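Local structure of cytochrome c-550-like protein (Thermosynechococcus elongatus, 4LJI) at residues Q10-V14 against R123-P129. The protein is probably a low-potential cytochrome c that carries electrons through one covalently bound heme c and can partially replace cytochrome c-550 (PsbV). Residues are numbered along the deposited sequence.
Sequences QYLKV and RAAAVAP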
loop_
_atom_site.group_PDB
_atom_site.type_symbol
_atom_site.label_atom_id
_atom_site.label_comp_id
_atom_site.label_asym_id
_atom_site.label_seq_id
_atom_site.Cartn_x
_atom_site.Cartn_y
_atom_site.Cartn_z
ATOM N N GLN A 10 -18.500 0.749 -13.156
ATOM C CA GLN A 10 -19.450 1.570 -12.400
ATOM C C GLN A 10 -18.890 2.913 -11.917
ATOM O O GLN A 10 -19.605 3.919 -11.881
ATOM C CB GLN A 10 -20.010 0.775 -11.205
ATOM C CG GLN A 10 -20.989 1.559 -10.314
ATOM C CD GLN A 10 -21.476 0.754 -9.108
ATOM O OE1 GLN A 10 -21.196 -0.442 -8.989
ATOM N NE2 GLN A 10 -22.212 1.414 -8.209
ATOM N N TYR A 11 -17.618 2.942 -11.556
ATOM C CA TYR A 11 -17.059 4.142 -10.965
ATOM C C TYR A 11 -16.127 4.904 -11.904
ATOM O O TYR A 11 -16.053 6.132 -11.848
ATOM C CB TYR A 11 -16.423 3.818 -9.609
ATOM C CG TYR A 11 -17.474 3.426 -8.587
ATOM C CD1 TYR A 11 -18.631 4.176 -8.448
ATOM C CD2 TYR A 11 -17.333 2.293 -7.793
ATOM C CE1 TYR A 11 -19.616 3.827 -7.532
ATOM C CE2 TYR A 11 -18.319 1.932 -6.871
ATOM C CZ TYR A 11 -19.455 2.705 -6.748
ATOM O OH TYR A 11 -20.445 2.364 -5.842
ATOM N N LEU A 12 -15.430 4.193 -12.787
ATOM C CA LEU A 12 -14.685 4.864 -13.847
ATOM C C LEU A 12 -15.503 5.025 -15.122
ATOM O O LEU A 12 -15.055 5.684 -16.068
ATOM C CB LEU A 12 -13.411 4.116 -14.178
ATOM C CG LEU A 12 -12.309 4.020 -13.105
ATOM C CD1 LEU A 12 -11.021 3.458 -13.660
ATOM C CD2 LEU A 12 -12.029 5.349 -12.403
ATOM N N LYS A 13 -16.691 4.419 -15.143
ATOM C CA LYS A 13 -17.622 4.523 -16.270
ATOM C C LYS A 13 -16.957 4.216 -17.607
ATOM O O LYS A 13 -17.065 4.994 -18.551
ATOM C CB LYS A 13 -18.294 5.911 -16.314
ATOM C CG LYS A 13 -19.157 6.220 -15.113
ATOM C CD LYS A 13 -19.311 7.723 -14.896
ATOM C CE LYS A 13 -19.689 8.005 -13.442
ATOM N NZ LYS A 13 -19.258 9.346 -12.945
ATOM N N VAL A 14 -16.258 3.088 -17.661
ATOM C CA VAL A 14 -15.600 2.637 -18.886
ATOM C C VAL A 14 -15.977 1.178 -19.142
ATOM O O VAL A 14 -15.581 0.285 -18.389
ATOM C CB VAL A 14 -14.057 2.768 -18.800
ATOM C CG1 VAL A 14 -13.392 2.186 -20.043
ATOM C CG2 VAL A 14 -13.640 4.218 -18.607
ATOM N N ARG A 123 -7.948 8.555 -15.208
ATOM C CA ARG A 123 -9.397 8.381 -15.298
ATOM C C ARG A 123 -10.122 8.515 -13.970
ATOM O O ARG A 123 -11.192 9.098 -13.900
ATOM C CB ARG A 123 -9.751 7.062 -15.971
ATOM C CG ARG A 123 -11.248 6.793 -16.145
ATOM C CD ARG A 123 -11.943 7.877 -16.951
ATOM N NE ARG A 123 -13.286 7.435 -17.334
ATOM C CZ ARG A 123 -14.088 8.105 -18.147
ATOM N NH1 ARG A 123 -13.673 9.249 -18.685
ATOM N NH2 ARG A 123 -15.295 7.617 -18.421
ATOM N N ALA A 124 -9.546 7.968 -12.908
ATOM C CA ALA A 124 -10.106 8.124 -11.594
ATOM C C ALA A 124 -10.213 9.579 -11.173
ATOM O O ALA A 124 -11.242 10.012 -10.642
ATOM C CB ALA A 124 -9.248 7.344 -10.584
ATOM N N ALA A 125 -9.130 10.326 -11.367
ATOM C CA ALA A 125 -9.118 11.755 -11.054
ATOM C C ALA A 125 -10.219 12.500 -11.797
ATOM O O ALA A 125 -10.851 13.424 -11.243
ATOM C CB ALA A 125 -7.732 12.359 -11.413
ATOM N N ALA A 126 -10.474 12.087 -13.029
ATOM C CA ALA A 126 -11.502 12.776 -13.800
ATOM C C ALA A 126 -12.954 12.450 -13.350
ATOM O O ALA A 126 -13.822 13.345 -13.297
ATOM C CB ALA A 126 -11.315 12.504 -15.298
ATOM N N VAL A 127 -13.238 11.183 -13.075
ATOM C CA VAL A 127 -14.636 10.750 -12.935
ATOM C C VAL A 127 -15.049 9.989 -11.689
ATOM O O VAL A 127 -16.243 9.845 -11.428
ATOM C CB VAL A 127 -15.095 9.888 -14.134
ATOM C CG1 VAL A 127 -14.788 10.576 -15.467
ATOM C CG2 VAL A 127 -14.480 8.512 -14.076
ATOM N N ALA A 128 -14.088 9.474 -10.943
ATOM C CA ALA A 128 -14.408 8.637 -9.811
ATOM C C ALA A 128 -14.913 9.502 -8.662
ATOM O O ALA A 128 -14.239 10.431 -8.250
ATOM C CB ALA A 128 -13.195 7.858 -9.425
ATOM N N PRO A 129 -16.127 9.206 -8.163
ATOM C CA PRO A 129 -16.708 9.932 -7.025
ATOM C C PRO A 129 -15.794 9.956 -5.804
ATOM O O PRO A 129 -15.319 8.901 -5.380
ATOM C CB PRO A 129 -17.972 9.125 -6.718
ATOM C CG PRO A 129 -18.396 8.627 -8.078
ATOM C CD PRO A 129 -17.087 8.258 -8.759
#
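Arg-123, one turn before the end of helix 111-127, reaches across to the loop that follows helix 6-10 and takes up two of its backbone carbonyls. Arg-123 NE donates to Leu-12 O at 2.8 Å, the best-formed bond between the segments; Arg-123 NH2 donates to Lys-13 O at 3.2 Å and, more weakly, to Leu-12 O at 3.1 Å. Leu-12 O thus accepts from two nitrogens of one guanidinium, and both oxygens lie near its plane, at its edge. Lys-13, the first residue after the helix to leave right-handed helical geometry, adopts a left-handed conformation (phi 50°, psi 50°), and the chain turns here so that these successive carbonyls face the same side chain. In exchange, Lys-13 NZ gives a weak, 3.4 Å bond to Val-127 O, a carbonyl at the C-terminal end of the helix. The contact ties the N-terminal segment preceding the cytochrome c core to the end of C-terminal helix 111-127; the usual cytochrome c helix pair is instead 33-46 with 111-127. Heme c lies about 11 Å from the side chain of Ala-124. Beneath the polar layer, Leu-12 CD2 rests 3.9 Å from Ala-124 CB, 4.1 Å from Ala-128 CB and 4.3 Å from Val-127 CG2, while Tyr-7 of helix 6-10 touches both Leu-12 and Ala-128. The last helical turn is closed by Ala-128 N to Ala-124 O at 2.9 Å. Tyr-11 O has no such partner: buried against Val-127 CG2 and Ala-128 CA, each 3.6 Å away, it finds no hydrogen-bond donor in the model.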